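Local coordinates for flavin-nucleotide-binding protein (Mycobacterium smegmatis, PDB 4YBN), which binds FAD and heme b in a split beta-barrel related to pyridoxamine 5'-phosphate oxidases, and is probably an oxidoreductase, at residues Val60-Thr65 / Asp124-Arg129; Arg71-Gly76 / Gly109-Ile114. One frame throughout, in Å; residues are numbered along the deposited sequence.

Contact 1 (Val60-Thr65 / Asp124-Arg129); sequences VIHGST and DALTDR. With HEM (protoporphyrin IX containing Fe), chain F.
Leu126 reaches from its helix onto the strand bearing the heme ligand and meets both Val60 and His62 with its branched end. The contact is buried and has no hydrogen bond across it; the leucine methyls lie on a carbonyl oxygen, an imidazole ring and, more loosely, a valine methyl. Leu126 CD1 lies 3.7 Å from the backbone O of Val60, and CD2 sits 4.5 Å from Val60 CG1. Leu126 CG stands anti to its own backbone N (chi1 -178°), which extends the leucine away from the helix and sends CD2 on to the His62 imidazole, met at a slant. The 3.1 Å from CD2 to ND1 of His62 is doubtful, because Leu126 has two conformers.

Metal binding is the second element. His62 NE2 approaches the heme iron FE to 2.5 Å, as its axial ligand. With His62 CG between the backbone N and carbonyl carbon (chi1 80°), the ring stands edge-on over the porphyrin. Thr127 borders the heme vinyl that ends in CBB, while Ser64 N comes within 3.3 Å of CAD on a propionate arm. Tyr102 and Lys164 of the second subunit hydrogen-bond to the heme. Backbone O of His62 makes a weak hydrogen bond to N3 of FAD, so one residue touches both cofactors.

The axes of segments 60-64 and 124-129 make an angle of 100°. Leu123 and Phe130 of helix 116-130 also touch His62, and strand 58-64 runs between strands 44-55 and 149-155.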
loop_
_atom_site.group_PDB
_atom_site.type_symbol
_atom_site.label_atom_id
_atom_site.label_comp_id
_atom_site.label_asym_id
_atom_site.label_seq_id
_atom_site.Cartn_x
_atom_site.Cartn_y
_atom_site.Cartn_z
ATOM N N VAL A 60 -8.941 -11.686 -7.301
ATOM C CA VAL A 60 -9.202 -12.812 -6.440
ATOM C C VAL A 60 -8.435 -12.746 -5.135
ATOM O O VAL A 60 -7.239 -12.482 -5.162
ATOM C CB VAL A 60 -8.815 -14.115 -7.183
ATOM C CG1 VAL A 60 -9.135 -15.327 -6.345
ATOM C CG2 VAL A 60 -9.529 -14.155 -8.538
ATOM N N ILE A 61 -9.099 -13.034 -4.018
ATOM C CA ILE A 61 -8.458 -13.112 -2.723
ATOM C C ILE A 61 -8.820 -14.399 -2.070
ATOM O O ILE A 61 -9.778 -15.103 -2.462
ATOM C CB ILE A 61 -8.872 -11.905 -1.821
ATOM C CG1 ILE A 61 -10.399 -11.870 -1.549
ATOM C CG2 ILE A 61 -8.436 -10.602 -2.514
ATOM C CD1 ILE A 61 -10.916 -10.715 -0.746
ATOM N N HIS A 62 -8.129 -14.700 -1.000
ATOM C CA HIS A 62 -8.488 -15.824 -0.208
ATOM C C HIS A 62 -8.106 -15.745 1.231
ATOM O O HIS A 62 -7.303 -14.904 1.639
ATOM C CB HIS A 62 -7.879 -17.064 -0.825
ATOM C CG HIS A 62 -6.467 -17.245 -0.495
ATOM N ND1 HIS A 62 -5.535 -16.269 -0.753
ATOM C CD2 HIS A 62 -5.818 -18.256 0.132
ATOM C CE1 HIS A 62 -4.354 -16.695 -0.335
ATOM N NE2 HIS A 62 -4.504 -17.892 0.202
ATOM N N GLY A 63 -8.620 -16.653 2.022
ATOM C CA GLY A 63 -8.216 -16.695 3.439
ATOM C C GLY A 63 -9.017 -17.688 4.221
ATOM O O GLY A 63 -9.644 -18.534 3.596
ATOM N N SER A 64 -9.022 -17.586 5.555
ATOM C CA SER A 64 -9.669 -18.577 6.378
ATOM C C SER A 64 -11.175 -18.436 6.288
ATOM O O SER A 64 -11.724 -17.322 6.342
ATOM C CB SER A 64 -9.216 -18.480 7.857
ATOM O OG SER A 64 -9.957 -19.382 8.685
ATOM N N THR A 65 -11.849 -19.570 6.167
ATOM C CA THR A 65 -13.305 -19.581 6.289
ATOM C C THR A 65 -13.811 -19.028 7.613
ATOM O O THR A 65 -15.024 -18.690 7.713
ATOM C CB THR A 65 -13.891 -20.988 6.179
ATOM O OG1 THR A 65 -13.329 -21.816 7.206
ATOM C CG2 THR A 65 -13.673 -21.560 4.786
ATOM N N ASP A 124 -4.969 -22.355 -7.453
ATOM C CA ASP A 124 -3.816 -22.652 -8.239
ATOM C C ASP A 124 -3.453 -21.408 -9.022
ATOM O O ASP A 124 -2.253 -21.015 -9.088
ATOM C CB ASP A 124 -4.053 -23.818 -9.206
ATOM C CG ASP A 124 -4.055 -25.216 -8.512
ATOM O OD1 ASP A 124 -3.910 -25.335 -7.273
ATOM O OD2 ASP A 124 -4.242 -26.207 -9.249
ATOM N N ALA A 125 -4.426 -20.824 -9.690
ATOM C CA ALA A 125 -4.115 -19.609 -10.470
ATOM C C ALA A 125 -3.638 -18.462 -9.538
ATOM O O ALA A 125 -2.752 -17.738 -9.899
ATOM C CB ALA A 125 -5.277 -19.167 -11.315
ATOM N N LEU A 126 -4.221 -18.341 -8.352
ATOM C CA LEU A 126 -3.816 -17.320 -7.368
ATOM C C LEU A 126 -2.390 -17.566 -6.938
ATOM O O LEU A 126 -1.545 -16.658 -6.997
ATOM C CB LEU A 126 -4.765 -17.292 -6.141
ATOM C CG LEU A 126 -4.497 -16.244 -5.037
ATOM C CD1 LEU A 126 -4.408 -14.882 -5.670
ATOM C CD2 LEU A 126 -5.529 -16.186 -3.872
ATOM N N THR A 127 -2.080 -18.804 -6.558
ATOM C CA THR A 127 -0.692 -19.132 -6.177
ATOM C C THR A 127 0.365 -18.766 -7.231
ATOM O O THR A 127 1.403 -18.195 -6.913
ATOM C CB THR A 127 -0.610 -20.630 -5.919
ATOM O OG1 THR A 127 -1.377 -20.892 -4.760
ATOM C CG2 THR A 127 0.809 -21.098 -5.740
ATOM N N ASP A 128 0.062 -19.041 -8.477
ATOM C CA ASP A 128 0.910 -18.704 -9.586
ATOM C C ASP A 128 1.027 -17.210 -9.868
ATOM O O ASP A 128 1.848 -16.846 -10.660
ATOM C CB ASP A 128 0.446 -19.386 -10.873
ATOM C CG ASP A 128 0.822 -20.905 -10.933
ATOM O OD1 ASP A 128 1.534 -21.436 -10.043
ATOM O OD2 ASP A 128 0.349 -21.573 -11.860
ATOM N N ARG A 129 0.182 -16.367 -9.261
ATOM C CA ARG A 129 0.378 -14.904 -9.290
ATOM C C ARG A 129 1.459 -14.506 -8.305
ATOM O O ARG A 129 2.337 -13.704 -8.627
ATOM C CB ARG A 129 -0.973 -14.167 -8.936
ATOM C CG ARG A 129 -1.789 -13.794 -10.136
ATOM C CD ARG A 129 -1.900 -14.915 -11.049
ATOM N NE ARG A 129 -2.721 -14.678 -12.215
ATOM C CZ ARG A 129 -3.094 -15.675 -13.009
ATOM N NH1 ARG A 129 -2.714 -16.958 -12.718
ATOM N NH2 ARG A 129 -3.821 -15.394 -14.078
HETATM C CHA HEM F . -4.003 -17.085 5.095
HETATM C CHB HEM F . -0.915 -15.958 1.598
HETATM C CHC HEM F . -1.993 -20.052 -0.768
HETATM C CHD HEM F . -5.249 -21.045 2.640
HETATM C C1A HEM F . -3.054 -16.444 4.358
HETATM C C2A HEM F . -2.446 -15.222 4.743
HETATM C C3A HEM F . -1.594 -14.894 3.737
HETATM C C4A HEM F . -1.666 -15.915 2.752
HETATM C CMA HEM F . -0.716 -13.667 3.731
HETATM C CAA HEM F . -2.706 -14.406 6.001
HETATM C CBA HEM F . -2.133 -15.005 7.296
HETATM C CGA HEM F . -2.486 -14.090 8.449
HETATM O O1A HEM F . -1.580 -13.426 9.014
HETATM O O2A HEM F . -3.674 -13.985 8.854
HETATM C C1B HEM F . -0.915 -17.000 0.655
HETATM C C2B HEM F . -0.034 -17.028 -0.471
HETATM C C3B HEM F . -0.322 -18.160 -1.175
HETATM C C4B HEM F . -1.404 -18.857 -0.410
HETATM C CMB HEM F . 1.002 -15.992 -0.853
HETATM C CAB HEM F . 0.440 -18.554 -2.390
HETATM C CBB HEM F . 0.445 -19.792 -2.855
HETATM C C1C HEM F . -3.027 -20.709 -0.073
HETATM C C2C HEM F . -3.802 -21.799 -0.572
HETATM C C3C HEM F . -4.747 -22.100 0.411
HETATM C C4C HEM F . -4.519 -21.162 1.507
HETATM C CMC HEM F . -3.602 -22.503 -1.886
HETATM C CAC HEM F . -5.704 -23.222 0.402
HETATM C CBC HEM F . -5.697 -24.287 -0.432
HETATM C C1D HEM F . -5.137 -20.034 3.576
HETATM C C2D HEM F . -5.956 -20.027 4.809
HETATM C C3D HEM F . -5.584 -18.934 5.473
HETATM C C4D HEM F . -4.574 -18.268 4.654
HETATM C CMD HEM F . -6.987 -21.025 5.270
HETATM C CAD HEM F . -6.063 -18.438 6.800
HETATM C CBD HEM F . -5.027 -18.805 7.883
HETATM C CGD HEM F . -5.594 -18.693 9.287
HETATM O O1D HEM F . -5.800 -19.713 9.994
HETATM O O2D HEM F . -5.870 -17.563 9.742
HETATM N NA HEM F . -2.566 -16.852 3.144
HETATM N NB HEM F . -1.677 -18.108 0.672
HETATM N NC HEM F . -3.540 -20.301 1.146
HETATM N ND HEM F . -4.329 -18.967 3.536
HETATM FE FE HEM F . -3.113 -18.521 2.167
#

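Contact 2 (Arg71-Gly76 / Gly109-Ile114); sequences RALAEG and GTFEVI
Leu73 and Phe111 run side by side and point the same way, one from helix 68-74, the other from segment 109-114. Leu73 CD2 meets the aromatic carbon CD1 of Phe111 at 4.0 Å, obliquely to the ring. Both side chains are buried and share Ile61 and Ala79 as neighbours; Phe111 also reaches Val81, Leu152 and Leu154. Further along, the Ala74 methyl CB abuts Val113 CG2 at 3.5 Å; that branch lies anti to the carbonyl carbon of Val113, whose CG1 takes the place anti to N (chi1 172°). In the split beta-barrel this is where the short helix 68-74 lies against strand 110-113, itself paired with strand 149-155. The helix finishes in a Schellman motif: Gly76, at phi 109°, gives its N to Leu73 O at 3.0 Å. Beyond it, Gly76 O comes near the Thr110 methyl CG2. Between the two backbones lies water: water 1 donates to Leu73 O at 2.8 Å and accepts from Phe111 N at 2.9 Å, lying in the plane of the Phe111 ring at its edge. Water 2 stands between the carbonyls of Ala74 and Phe111, 2.6 Å from each O.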
loop_
_atom_site.group_PDB
_atom_site.type_symbol
_atom_site.label_atom_id
_atom_site.label_comp_id
_atom_site.label_asym_id
_atom_site.label_seq_id
_atom_site.Cartn_x
_atom_site.Cartn_y
_atom_site.Cartn_z
ATOM N N ARG A 71 -15.761 -13.428 5.750
ATOM C CA ARG A 71 -17.180 -13.826 5.839
ATOM C C ARG A 71 -18.135 -12.706 5.482
ATOM O O ARG A 71 -19.139 -12.934 4.842
ATOM C CB ARG A 71 -17.563 -14.344 7.232
ATOM C CG ARG A 71 -17.215 -15.784 7.499
ATOM C CD ARG A 71 -17.699 -16.164 8.893
ATOM N NE ARG A 71 -17.142 -17.449 9.281
ATOM C CZ ARG A 71 -17.478 -18.109 10.385
ATOM N NH1 ARG A 71 -18.375 -17.596 11.226
ATOM N NH2 ARG A 71 -16.918 -19.293 10.641
ATOM N N ALA A 72 -17.819 -11.514 5.882
ATOM C CA ALA A 72 -18.645 -10.346 5.599
ATOM C C ALA A 72 -18.704 -10.111 4.123
ATOM O O ALA A 72 -19.760 -9.922 3.544
ATOM C CB ALA A 72 -18.125 -9.129 6.345
ATOM N N LEU A 73 -17.575 -10.260 3.440
ATOM C CA LEU A 73 -17.561 -10.122 2.025
ATOM C C LEU A 73 -18.267 -11.268 1.320
ATOM O O LEU A 73 -18.938 -11.060 0.328
ATOM C CB LEU A 73 -16.114 -10.095 1.530
ATOM C CG LEU A 73 -15.281 -8.853 1.951
ATOM C CD1 LEU A 73 -13.842 -9.128 1.525
ATOM C CD2 LEU A 73 -15.804 -7.631 1.240
ATOM N N ALA A 74 -18.093 -12.474 1.821
ATOM C CA ALA A 74 -18.754 -13.639 1.258
ATOM C C ALA A 74 -20.312 -13.495 1.360
ATOM O O ALA A 74 -21.044 -13.849 0.463
ATOM C CB ALA A 74 -18.372 -14.848 2.010
ATOM N N GLU A 75 -20.752 -12.831 2.401
ATOM C CA GLU A 75 -22.193 -12.590 2.646
ATOM C C GLU A 75 -22.713 -11.390 1.867
ATOM O O GLU A 75 -23.899 -11.056 1.954
ATOM C CB GLU A 75 -22.432 -12.409 4.131
ATOM C CG GLU A 75 -22.250 -13.746 4.863
ATOM C CD GLU A 75 -22.210 -13.651 6.409
ATOM O OE1 GLU A 75 -22.452 -12.597 7.027
ATOM O OE2 GLU A 75 -21.868 -14.666 7.050
ATOM N N GLY A 76 -21.865 -10.742 1.067
ATOM C CA GLY A 76 -22.350 -9.752 0.162
ATOM C C GLY A 76 -22.015 -8.310 0.493
ATOM O O GLY A 76 -22.476 -7.414 -0.190
ATOM N N GLY A 109 -17.337 -3.204 -5.922
ATOM C CA GLY A 109 -18.372 -4.133 -6.201
ATOM C C GLY A 109 -18.531 -5.084 -5.067
ATOM O O GLY A 109 -18.058 -4.850 -3.953
ATOM N N THR A 110 -19.147 -6.208 -5.385
ATOM C CA THR A 110 -19.445 -7.244 -4.422
ATOM C C THR A 110 -18.661 -8.448 -4.805
ATOM O O THR A 110 -18.721 -8.912 -5.939
ATOM C CB THR A 110 -20.996 -7.509 -4.409
ATOM O OG1 THR A 110 -21.632 -6.279 -4.100
ATOM C CG2 THR A 110 -21.392 -8.515 -3.407
ATOM N N PHE A 111 -17.883 -8.951 -3.871
ATOM C CA PHE A 111 -17.201 -10.187 -4.087
ATOM C C PHE A 111 -18.184 -11.383 -4.182
ATOM O O PHE A 111 -19.175 -11.477 -3.441
ATOM C CB PHE A 111 -16.224 -10.465 -3.014
ATOM C CG PHE A 111 -14.955 -9.691 -3.129
ATOM C CD1 PHE A 111 -14.846 -8.479 -2.547
ATOM C CD2 PHE A 111 -13.814 -10.239 -3.732
ATOM C CE1 PHE A 111 -13.684 -7.765 -2.597
ATOM C CE2 PHE A 111 -12.646 -9.515 -3.816
ATOM C CZ PHE A 111 -12.574 -8.288 -3.231
ATOM N N GLU A 112 -17.915 -12.258 -5.135
ATOM C CA GLU A 112 -18.596 -13.532 -5.181
ATOM C C GLU A 112 -17.749 -14.664 -4.626
ATOM O O GLU A 112 -16.517 -14.755 -4.869
ATOM C CB GLU A 112 -19.126 -13.817 -6.611
ATOM C CG GLU A 112 -18.174 -14.410 -7.654
ATOM C CD GLU A 112 -18.853 -14.701 -9.032
ATOM O OE1 GLU A 112 -20.109 -14.822 -9.090
ATOM O OE2 GLU A 112 -18.132 -14.812 -10.068
ATOM N N VAL A 113 -18.405 -15.523 -3.851
ATOM C CA VAL A 113 -17.798 -16.735 -3.310
ATOM C C VAL A 113 -17.501 -17.684 -4.441
ATOM O O VAL A 113 -18.383 -18.023 -5.196
ATOM C CB VAL A 113 -18.696 -17.434 -2.293
ATOM C CG1 VAL A 113 -18.138 -18.804 -1.893
ATOM C CG2 VAL A 113 -18.833 -16.584 -1.040
ATOM N N ILE A 114 -16.270 -18.135 -4.556
ATOM C CA ILE A 114 -15.941 -19.142 -5.539
ATOM C C ILE A 114 -16.522 -20.459 -5.038
ATOM O O ILE A 114 -16.292 -20.891 -3.893
ATOM C CB ILE A 114 -14.397 -19.290 -5.738
ATOM C CG1 ILE A 114 -13.775 -17.980 -6.249
ATOM C CG2 ILE A 114 -14.048 -20.387 -6.747
ATOM C CD1 ILE A 114 -14.556 -17.366 -7.348
HETATM O O HOH W 1 -18.282 -8.648 -1.036
HETATM O O HOH W 2 -20.902 -12.648 -1.848
#

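How the contacts relate
The centres of contacts 1 and 2 lie about 14 Å apart, and both reach the same antiparallel sheet. In the chain, strand 58-64 is followed by helix 68-74, and strand 110-113 by helix 116-130, so contact 2 is nested inside the loop that contact 1 closes. Ile61 joins them: its CB is directed away from residues 124-129, and its CD1 packs on Phe111 CE2 at 3.7 Å and also against Leu73. A probable hydrogen bond from Arg71 NE to Thr65 O adds a polar tie. Strand 58-64 thus presents His62 to the heme beside one helix, while Ile61 packs against Leu73 of the other, which begins with FAD-pocket residues.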